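Local coordinates for UPF0311 protein RPA1785 (Rhodopseudomonas palustris, PDB 3C5O) that is of unknown function but folds into a closed antiparallel beta-barrel of the UPF0311 (DUF3237) family and assembles as four chains, at residues Y74-D79 and V84-V89; F13-R18 and P119-G124. One frame throughout, in Å; residues are numbered along the deposited sequence.

Contact 1: Y74-D79 and V84-V89; sequences YAFETD and VYVENV
Tyr-74 to Phe-76 pair antiparallel with Val-84 to Val-86, the segment axes closing to 4.5 Å at 144° between their directions. This is the register of a beta hairpin, formed by strands 68-78 and 83-93 of the barrel. Two hydrogen-bonded pairs, Tyr-74 with Val-86 and Phe-76 with Val-84, flank the non-hydrogen-bonded pair of Ala-75 and Tyr-85. Each outer pair exchanges two backbone bonds; the one from Val-84 N to Phe-76 O is 2.7 Å long and nearly straight at 172°.

The side chains of the two outer pairs share the barrel interior, where each ring lies over the valine of its own pair. Val-86 CB sits above the centre of the Tyr-74 ring, 3.9 Å from its centroid, a CH-pi contact. Phe-76 receives Val-84 CB over one face in the same way, displaced toward the rim. In both aromatic residues CG stands between the backbone N and the carbonyl carbon (chi1 65° in Phe-76), which folds the ring back over the neighbouring strand. An alanine in place of Phe-76 is likely to take away the ring face that Val-84 CB packs against and open a gap beside Val-86 CG2. On the reverse side of the sheet, Tyr-85 meets Phe-59 of a second subunit. Between the two outer pairs, Val-86 CG2 also reaches the Phe-76 ring, 3.7 Å from CD2.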
loop_
_atom_site.group_PDB
_atom_site.type_symbol
_atom_site.label_atom_id
_atom_site.label_comp_id
_atom_site.label_asym_id
_atom_site.label_seq_id
_atom_site.Cartn_x
_atom_site.Cartn_y
_atom_site.Cartn_z
ATOM N N TYR B 74 -12.326 -0.260 8.024
ATOM C CA TYR B 74 -13.626 0.114 8.533
ATOM C C TYR B 74 -13.495 1.374 9.377
ATOM O O TYR B 74 -12.439 2.019 9.385
ATOM C CB TYR B 74 -14.212 -1.034 9.359
ATOM C CG TYR B 74 -13.324 -1.556 10.474
ATOM C CD1 TYR B 74 -13.577 -1.244 11.811
ATOM C CD2 TYR B 74 -12.237 -2.392 10.192
ATOM C CE1 TYR B 74 -12.766 -1.755 12.847
ATOM C CE2 TYR B 74 -11.428 -2.905 11.212
ATOM C CZ TYR B 74 -11.704 -2.585 12.535
ATOM O OH TYR B 74 -10.903 -3.115 13.533
ATOM N N ALA B 75 -14.556 1.722 10.101
ATOM C CA ALA B 75 -14.552 2.944 10.882
ATOM C C ALA B 75 -15.363 2.737 12.137
ATOM O O ALA B 75 -16.243 1.861 12.190
ATOM C CB ALA B 75 -15.110 4.092 10.074
ATOM N N PHE B 76 -15.069 3.528 13.163
ATOM C CA PHE B 76 -15.990 3.628 14.281
ATOM C C PHE B 76 -16.287 5.067 14.638
ATOM O O PHE B 76 -15.504 5.975 14.345
ATOM C CB PHE B 76 -15.539 2.793 15.496
ATOM C CG PHE B 76 -14.257 3.246 16.148
ATOM C CD1 PHE B 76 -14.264 4.246 17.143
ATOM C CD2 PHE B 76 -13.048 2.625 15.835
ATOM C CE1 PHE B 76 -13.079 4.647 17.778
ATOM C CE2 PHE B 76 -11.855 2.992 16.471
ATOM C CZ PHE B 76 -11.865 4.011 17.450
ATOM N N GLU B 77 -17.452 5.262 15.240
ATOM C CA GLU B 77 -17.844 6.541 15.775
ATOM C C GLU B 77 -18.002 6.491 17.304
ATOM O O GLU B 77 -18.727 5.645 17.837
ATOM C CB GLU B 77 -19.143 7.014 15.128
ATOM C CG GLU B 77 -19.485 8.430 15.513
ATOM C CD GLU B 77 -20.711 8.975 14.796
ATOM O OE1 GLU B 77 -21.533 8.159 14.298
ATOM O OE2 GLU B 77 -20.854 10.233 14.745
ATOM N N THR B 78 -17.352 7.421 17.999
ATOM C CA THR B 78 -17.457 7.492 19.447
ATOM C C THR B 78 -18.717 8.212 19.952
ATOM O O THR B 78 -19.397 8.945 19.195
ATOM C CB THR B 78 -16.251 8.163 20.059
ATOM O OG1 THR B 78 -16.299 9.570 19.781
ATOM C CG2 THR B 78 -14.973 7.541 19.526
ATOM N N ASP B 79 -19.014 8.006 21.238
ATOM C CA ASP B 79 -20.212 8.565 21.844
ATOM C C ASP B 79 -20.188 10.103 21.875
ATOM O O ASP B 79 -21.235 10.747 21.998
ATOM C CB ASP B 79 -20.499 7.950 23.247
ATOM C CG ASP B 79 -19.336 8.120 24.254
ATOM O OD1 ASP B 79 -18.199 8.447 23.849
ATOM O OD2 ASP B 79 -19.562 7.904 25.473
ATOM N N VAL B 84 -13.576 7.600 13.491
ATOM C CA VAL B 84 -12.219 7.054 13.409
ATOM C C VAL B 84 -12.182 5.981 12.347
ATOM O O VAL B 84 -12.895 4.975 12.428
ATOM C CB VAL B 84 -11.712 6.453 14.768
ATOM C CG1 VAL B 84 -10.234 6.085 14.670
ATOM C CG2 VAL B 84 -11.922 7.465 15.940
ATOM N N TYR B 85 -11.361 6.226 11.329
ATOM C CA TYR B 85 -11.077 5.250 10.276
ATOM C C TYR B 85 -9.993 4.264 10.744
ATOM O O TYR B 85 -8.955 4.671 11.272
ATOM C CB TYR B 85 -10.684 6.019 9.014
ATOM C CG TYR B 85 -9.966 5.215 7.949
ATOM C CD1 TYR B 85 -10.538 4.068 7.393
ATOM C CD2 TYR B 85 -8.723 5.631 7.473
ATOM C CE1 TYR B 85 -9.856 3.319 6.432
ATOM C CE2 TYR B 85 -8.060 4.917 6.514
ATOM C CZ TYR B 85 -8.616 3.767 5.995
ATOM O OH TYR B 85 -7.915 3.082 5.018
ATOM N N VAL B 86 -10.274 2.971 10.608
ATOM C CA VAL B 86 -9.372 1.900 11.036
ATOM C C VAL B 86 -8.842 1.117 9.844
ATOM O O VAL B 86 -9.593 0.669 8.994
ATOM C CB VAL B 86 -10.022 0.895 12.011
ATOM C CG1 VAL B 86 -8.965 -0.096 12.565
ATOM C CG2 VAL B 86 -10.737 1.614 13.157
ATOM N N GLU B 87 -7.534 0.987 9.799
ATOM C CA GLU B 87 -6.869 0.098 8.881
ATOM C C GLU B 87 -6.188 -0.941 9.773
ATOM O O GLU B 87 -5.247 -0.597 10.466
ATOM C CB GLU B 87 -5.822 0.903 8.145
ATOM C CG GLU B 87 -5.660 0.629 6.703
ATOM C CD GLU B 87 -4.778 1.676 6.038
ATOM O OE1 GLU B 87 -3.530 1.561 6.167
ATOM O OE2 GLU B 87 -5.329 2.607 5.393
ATOM N N ASN B 88 -6.659 -2.193 9.765
ATOM C CA ASN B 88 -6.126 -3.234 10.663
ATOM C C ASN B 88 -5.415 -4.370 9.881
ATOM O O ASN B 88 -6.060 -5.181 9.198
ATOM C CB ASN B 88 -7.274 -3.772 11.512
ATOM C CG ASN B 88 -6.816 -4.554 12.739
ATOM O OD1 ASN B 88 -5.716 -4.371 13.262
ATOM N ND2 ASN B 88 -7.702 -5.438 13.213
ATOM N N VAL B 89 -4.086 -4.399 9.959
ATOM C CA VAL B 89 -3.296 -5.298 9.140
ATOM C C VAL B 89 -2.482 -6.260 10.017
ATOM O O VAL B 89 -1.830 -5.842 10.983
ATOM C CB VAL B 89 -2.361 -4.529 8.160
ATOM C CG1 VAL B 89 -1.655 -5.500 7.223
ATOM C CG2 VAL B 89 -3.137 -3.506 7.329
#

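Contact 2: F13-R18 and P119-G124; sequences FTITAR and PRFETG
Phe-13 and Phe-121 meet across the barrel interior, and the contact between their segments is made by side chains alone, with no hydrogen bond across it. The two aromatic side chains approach from opposite directions until Phe-13 CZ stands 3.7 Å from Phe-121 CZ. Phe-121 CZ arrives at the edge of the Phe-13 ring, near its plane, but the rings are inclined at 56° with centroids 5.8 Å apart, so the pairing is oblique. Phe-121 CG lies anti to its own carbonyl carbon (chi1 -52°), and from there the ring extends into the interior toward Phe-13 and Ile-15.

Aliphatic packing adds a second element: Ile-15 CD1 comes to the edge of the Phe-121 ring, 4.2 Å from CE1. Val-84 and Val-86 of the neighbouring strand also touch this ring, and Phe-136 meets it edge-to-face.

Charge is kept to the outward-facing side of strand 114-122. There, in one of two modelled conformers of Arg-120, NH1 meets Glu-122 OE2 at 3.0 Å in a salt bridge within the strand. The other oxygen, OE1, forms a salt bridge with Arg-33 of a second subunit, which ties this side of the strand to the assembly. Apolar side chains whose ends meet across the interior, from strands that are not neighbours in the sheet, are characteristic of the packed core of a closed antiparallel beta-barrel.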
loop_
_atom_site.group_PDB
_atom_site.type_symbol
_atom_site.label_atom_id
_atom_site.label_comp_id
_atom_site.label_asym_id
_atom_site.label_seq_id
_atom_site.Cartn_x
_atom_site.Cartn_y
_atom_site.Cartn_z
ATOM N N PHE B 13 -7.721 -0.289 24.584
ATOM C CA PHE B 13 -9.146 -0.559 24.356
ATOM C C PHE B 13 -9.361 -1.787 23.535
ATOM O O PHE B 13 -8.420 -2.297 22.930
ATOM C CB PHE B 13 -9.885 0.660 23.730
ATOM C CG PHE B 13 -9.242 1.212 22.479
ATOM C CD1 PHE B 13 -8.415 2.333 22.547
ATOM C CD2 PHE B 13 -9.483 0.632 21.235
ATOM C CE1 PHE B 13 -7.826 2.840 21.415
ATOM C CE2 PHE B 13 -8.895 1.147 20.081
ATOM C CZ PHE B 13 -8.067 2.254 20.174
ATOM N N THR B 14 -10.606 -2.255 23.512
ATOM C CA THR B 14 -10.996 -3.419 22.722
ATOM C C THR B 14 -11.994 -3.039 21.612
ATOM O O THR B 14 -12.961 -2.297 21.855
ATOM C CB THR B 14 -11.540 -4.532 23.623
ATOM O OG1 THR B 14 -10.530 -4.893 24.572
ATOM C CG2 THR B 14 -11.905 -5.773 22.816
ATOM N N ILE B 15 -11.695 -3.497 20.387
ATOM C CA ILE B 15 -12.607 -3.415 19.230
ATOM C C ILE B 15 -13.224 -4.787 18.991
ATOM O O ILE B 15 -12.502 -5.780 18.797
ATOM C CB ILE B 15 -11.877 -3.024 17.905
ATOM C CG1 ILE B 15 -11.185 -1.656 18.030
ATOM C CG2 ILE B 15 -12.856 -3.020 16.724
ATOM C CD1 ILE B 15 -10.315 -1.308 16.811
ATOM N N THR B 16 -14.550 -4.843 19.027
ATOM C CA THR B 16 -15.279 -6.050 18.714
ATOM C C THR B 16 -15.947 -5.833 17.359
ATOM O O THR B 16 -16.848 -5.017 17.250
ATOM C CB THR B 16 -16.345 -6.336 19.788
ATOM O OG1 THR B 16 -15.709 -6.516 21.056
ATOM C CG2 THR B 16 -17.144 -7.586 19.466
ATOM N N ALA B 17 -15.497 -6.528 16.318
ATOM C CA ALA B 17 -16.120 -6.390 15.010
ATOM C C ALA B 17 -17.020 -7.581 14.647
ATOM O O ALA B 17 -16.540 -8.721 14.564
ATOM C CB ALA B 17 -15.056 -6.176 13.943
ATOM N N ARG B 18 -18.312 -7.319 14.432
ATOM C CA ARG B 18 -19.236 -8.343 13.911
ATOM C C ARG B 18 -18.923 -8.562 12.433
ATOM O O ARG B 18 -18.842 -7.611 11.641
ATOM C CB ARG B 18 -20.720 -7.958 14.096
ATOM C CG ARG B 18 -21.109 -7.455 15.487
ATOM C CD ARG B 18 -22.656 -7.156 15.693
ATOM N NE ARG B 18 -23.437 -6.588 14.551
ATOM C CZ ARG B 18 -24.108 -7.322 13.640
ATOM N NH1 ARG B 18 -24.080 -8.669 13.662
ATOM N NH2 ARG B 18 -24.798 -6.717 12.673
ATOM N N PRO B 119 -3.114 -2.112 14.194
ATOM C CA PRO B 119 -4.150 -1.139 13.859
ATOM C C PRO B 119 -3.658 0.302 13.729
ATOM O O PRO B 119 -2.971 0.826 14.634
ATOM C CB PRO B 119 -5.151 -1.282 14.996
ATOM C CG PRO B 119 -4.339 -1.821 16.161
ATOM C CD PRO B 119 -3.127 -2.491 15.617
ATOM N N ARG B 120 -4.032 0.948 12.625
ATOM C CA ARG B 120 -3.682 2.334 12.357
ATOM C C ARG B 120 -4.959 3.178 12.238
ATOM O O ARG B 120 -5.878 2.840 11.493
ATOM C CB ARG B 120 -2.841 2.432 11.072
ATOM C CG ARG B 120 -2.042 3.730 10.963
ATOM C CD ARG B 120 -1.463 3.944 9.581
ATOM N NE ARG B 120 -2.542 4.007 8.616
ATOM C CZ ARG B 120 -3.128 5.120 8.193
ATOM N NH1 ARG B 120 -4.116 5.029 7.322
ATOM N NH2 ARG B 120 -2.720 6.303 8.614
ATOM N N PHE B 121 -5.004 4.281 12.981
ATOM C CA PHE B 121 -6.190 5.127 13.084
ATOM C C PHE B 121 -5.995 6.472 12.422
ATOM O O PHE B 121 -4.881 7.015 12.419
ATOM C CB PHE B 121 -6.555 5.320 14.562
ATOM C CG PHE B 121 -6.667 4.028 15.317
ATOM C CD1 PHE B 121 -7.761 3.203 15.126
ATOM C CD2 PHE B 121 -5.661 3.636 16.196
ATOM C CE1 PHE B 121 -7.856 1.982 15.795
ATOM C CE2 PHE B 121 -5.746 2.427 16.901
ATOM C CZ PHE B 121 -6.844 1.596 16.691
ATOM N N GLU B 122 -7.057 6.987 11.852
ATOM C CA GLU B 122 -7.101 8.341 11.365
ATOM C C GLU B 122 -8.347 8.997 11.876
ATOM O O GLU B 122 -9.424 8.495 11.679
ATOM C CB GLU B 122 -7.146 8.368 9.849
ATOM C CG GLU B 122 -5.889 7.995 9.154
ATOM C CD GLU B 122 -5.997 8.139 7.651
ATOM O OE1 GLU B 122 -7.019 8.609 7.173
ATOM O OE2 GLU B 122 -5.060 7.808 6.944
ATOM N N THR B 123 -8.176 10.138 12.520
ATOM C CA THR B 123 -9.284 10.954 12.987
ATOM C C THR B 123 -8.986 12.436 13.111
ATOM O O THR B 123 -7.900 12.834 13.394
ATOM C CB THR B 123 -9.827 10.445 14.292
ATOM O OG1 THR B 123 -11.023 11.117 14.612
ATOM C CG2 THR B 123 -8.871 10.629 15.343
ATOM N N GLY B 124 -9.994 13.250 12.895
ATOM C CA GLY B 124 -9.849 14.677 13.024
ATOM C C GLY B 124 -10.186 15.197 14.399
ATOM O O GLY B 124 -9.742 16.234 14.808
#

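The two contacts illustrate how a closed barrel combines local pairing with packing across its interior. Their centres lie about 4 Å apart, on the same side of the chain's centre. Along the chain, segment 13-18 comes first, then both segments of contact 1, and finally 119-124. Contact 1 joins consecutive strands, whereas contact 2 brings together strands 9-27 and 114-122, which are separated in the sheet order. Strands 83-93 and 114-122 are neighbours, and a probable hydrogen bond from Tyr-85 N to Glu-122 O links the contacts; inside, Tyr-74 OH packs against Ile-15 CG2. Both also touch the second subunit, through strands 83-93 and 114-122 among others, whose inner faces pack the core.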